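Putative branched chain amino acid ABC transporter, periplasmic amino acid-binding protein (Brucella ovis, PDB 4XFK) probably binds amino acids in the periplasm as the solute-binding component of an ABC-type amino-acid transport system. Local coordinates at residues A[215-221]-A[239-245]. The protein carries 1 engineered substitution. Sequence-based numbering, arbitrary orientation.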
loop_
_atom_site.group_PDB
_atom_site.type_symbol
_atom_site.label_atom_id
_atom_site.label_comp_id
_atom_site.label_asym_id
_atom_site.label_seq_id
_atom_site.Cartn_x
_atom_site.Cartn_y
_atom_site.Cartn_z
ATOM N N THR A 215 10.102 -12.505 -17.250
ATOM C CA THR A 215 9.393 -11.718 -16.248
ATOM C C THR A 215 10.073 -10.374 -16.099
ATOM O O THR A 215 11.301 -10.289 -16.091
ATOM C CB THR A 215 9.434 -12.425 -14.887
ATOM O OG1 THR A 215 8.958 -13.766 -15.038
ATOM C CG2 THR A 215 8.577 -11.694 -13.859
ATOM N N VAL A 216 9.269 -9.322 -15.987
ATOM C CA VAL A 216 9.767 -7.988 -15.672
ATOM C C VAL A 216 9.210 -7.577 -14.311
ATOM O O VAL A 216 8.016 -7.315 -14.182
ATOM C CB VAL A 216 9.349 -6.952 -16.730
ATOM C CG1 VAL A 216 9.905 -5.578 -16.356
ATOM C CG2 VAL A 216 9.822 -7.391 -18.118
ATOM N N PHE A 217 10.064 -7.545 -13.292
ATOM C CA PHE A 217 9.631 -7.104 -11.973
ATOM C C PHE A 217 9.638 -5.588 -11.901
ATOM O O PHE A 217 10.639 -4.954 -12.248
ATOM C CB PHE A 217 10.567 -7.639 -10.891
ATOM C CG PHE A 217 10.474 -9.128 -10.670
ATOM C CD1 PHE A 217 9.390 -9.678 -9.997
ATOM C CD2 PHE A 217 11.480 -9.975 -11.116
ATOM C CE1 PHE A 217 9.306 -11.044 -9.783
ATOM C CE2 PHE A 217 11.397 -11.337 -10.907
ATOM C CZ PHE A 217 10.315 -11.873 -10.239
ATOM N N THR A 218 8.542 -5.002 -11.425
ATOM C CA THR A 218 8.507 -3.555 -11.265
ATOM C C THR A 218 7.547 -3.121 -10.173
ATOM O O THR A 218 6.420 -3.621 -10.081
ATOM C CB THR A 218 8.162 -2.823 -12.598
ATOM O OG1 THR A 218 8.157 -1.410 -12.363
ATOM C CG2 THR A 218 6.805 -3.240 -13.153
ATOM N N GLY A 219 8.008 -2.169 -9.364
ATOM C CA GLY A 219 7.165 -1.487 -8.391
ATOM C C GLY A 219 6.601 -0.172 -8.906
ATOM O O GLY A 219 6.103 0.628 -8.125
ATOM N N ASN A 220 6.669 0.064 -10.213
ATOM C CA ASN A 220 6.199 1.330 -10.772
ATOM C C ASN A 220 4.700 1.527 -10.564
ATOM O O ASN A 220 3.945 0.563 -10.408
ATOM C CB ASN A 220 6.542 1.433 -12.262
ATOM C CG ASN A 220 8.021 1.654 -12.510
ATOM O OD1 ASN A 220 8.847 1.533 -11.603
ATOM N ND2 ASN A 220 8.358 1.996 -13.746
ATOM N N TRP A 221 4.286 2.787 -10.557
ATOM C CA TRP A 221 2.889 3.146 -10.406
ATOM C C TRP A 221 2.686 4.504 -11.049
ATOM O O TRP A 221 3.648 5.130 -11.511
ATOM C CB TRP A 221 2.491 3.179 -8.924
ATOM C CG TRP A 221 3.356 4.054 -8.059
ATOM C CD1 TRP A 221 4.619 3.771 -7.618
ATOM C CD2 TRP A 221 3.014 5.330 -7.505
ATOM N NE1 TRP A 221 5.083 4.797 -6.834
ATOM C CE2 TRP A 221 4.118 5.765 -6.749
ATOM C CE3 TRP A 221 1.877 6.146 -7.572
ATOM C CZ2 TRP A 221 4.124 6.980 -6.063
ATOM C CZ3 TRP A 221 1.888 7.359 -6.894
ATOM C CH2 TRP A 221 3.002 7.760 -6.147
ATOM N N ALA A 239 7.382 -10.652 -22.661
ATOM C CA ALA A 239 7.578 -10.860 -21.229
ATOM C C ALA A 239 6.357 -10.389 -20.461
ATOM O O ALA A 239 5.640 -9.484 -20.899
ATOM C CB ALA A 239 8.811 -10.122 -20.738
ATOM N N LYS A 240 6.120 -10.999 -19.310
ATOM C CA LYS A 240 5.020 -10.560 -18.465
ATOM C C LYS A 240 5.545 -9.792 -17.263
ATOM O O LYS A 240 6.572 -10.145 -16.679
ATOM C CB LYS A 240 4.164 -11.750 -18.038
ATOM C CG LYS A 240 3.483 -12.449 -19.218
ATOM C CD LYS A 240 2.609 -11.480 -20.028
ATOM C CE LYS A 240 2.136 -12.093 -21.343
ATOM N NZ LYS A 240 1.365 -11.088 -22.143
ATOM N N PHE A 241 4.858 -8.709 -16.923
ATOM C CA PHE A 241 5.212 -7.925 -15.753
ATOM C C PHE A 241 4.764 -8.620 -14.474
ATOM O O PHE A 241 3.673 -9.184 -14.411
ATOM C CB PHE A 241 4.581 -6.530 -15.832
ATOM C CG PHE A 241 5.202 -5.632 -16.870
ATOM C CD1 PHE A 241 6.320 -4.873 -16.574
ATOM C CD2 PHE A 241 4.656 -5.536 -18.134
ATOM C CE1 PHE A 241 6.886 -4.044 -17.530
ATOM C CE2 PHE A 241 5.223 -4.705 -19.095
ATOM C CZ PHE A 241 6.334 -3.960 -18.790
ATOM N N ALA A 242 5.626 -8.585 -13.464
ATOM C CA ALA A 242 5.286 -9.054 -12.127
ATOM C C ALA A 242 5.376 -7.843 -11.216
ATOM O O ALA A 242 6.453 -7.271 -11.044
ATOM C CB ALA A 242 6.242 -10.149 -11.683
ATOM N N THR A 243 4.233 -7.441 -10.661
ATOM C CA THR A 243 4.105 -6.102 -10.116
ATOM C C THR A 243 3.478 -6.064 -8.740
ATOM O O THR A 243 2.895 -7.048 -8.266
ATOM C CB THR A 243 3.200 -5.229 -11.017
ATOM O OG1 THR A 243 1.832 -5.645 -10.868
ATOM C CG2 THR A 243 3.626 -5.312 -12.483
ATOM N N SER A 244 3.573 -4.885 -8.127
ATOM C CA SER A 244 2.811 -4.554 -6.937
ATOM C C SER A 244 1.562 -3.744 -7.256
ATOM O O SER A 244 0.603 -3.802 -6.491
ATOM C CB SER A 244 3.686 -3.768 -5.957
ATOM O OG SER A 244 4.418 -2.743 -6.620
ATOM N N PHE A 245 1.564 -3.009 -8.374
ATOM C CA PHE A 245 0.548 -1.966 -8.586
ATOM C C PHE A 245 -0.162 -2.016 -9.935
ATOM O O PHE A 245 -0.783 -1.028 -10.337
ATOM C CB PHE A 245 1.151 -0.566 -8.397
ATOM C CG PHE A 245 1.791 -0.353 -7.046
ATOM C CD1 PHE A 245 1.122 -0.685 -5.876
ATOM C CD2 PHE A 245 3.066 0.179 -6.953
ATOM C CE1 PHE A 245 1.730 -0.501 -4.635
ATOM C CE2 PHE A 245 3.670 0.375 -5.726
ATOM C CZ PHE A 245 3.001 0.037 -4.558
HETATM O O HOH W 1 3.988 -2.186 -9.833
#
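Val216 and Phe241 lie side by side on one face of the sheet and point the same way. With Val216 CG1 anti to the backbone N (chi1 -180°), this methyl packs against the phenyl ring, 3.6 Å from Phe241 CE1. The other methyl, CG2, turns to Ala239 CB. Thr218 CG2 comes obliquely to the same ring, 3.8 Å from Phe241 CD1, while Leu228, Met229 and Ala232 of helix 223-235 also pack on Phe241. On the other face, Ala242 CB touches Thr215 CG2 (3.5 Å) and Phe217 CD1 (3.6 Å). Thr215 CG2 also sits over the centre of the Phe217 ring. The two strands are parallel neighbours in a beta-alpha-beta unit, joined through helix 223-235, in one lobe of the periplasmic binding protein fold. Their backbone hydrogen bonds run from Val216 N to Lys240 O, from Ala242 N to Val216 O, and from Thr218 N to Ala242 O. Beyond the strands a water bridges the two segments. It donates to Thr218 O and Asn220 O, both at 2.8 Å, and accepts from Phe245 N. The Phe245 ring turns its edge to Asn220 O, with CD2 at 3.6 Å. Trp221 CB packs against Phe245 CD2 (3.6 Å), and the five-membered ring of Trp221 and the Phe245 ring meet obliquely, their planes at 77°.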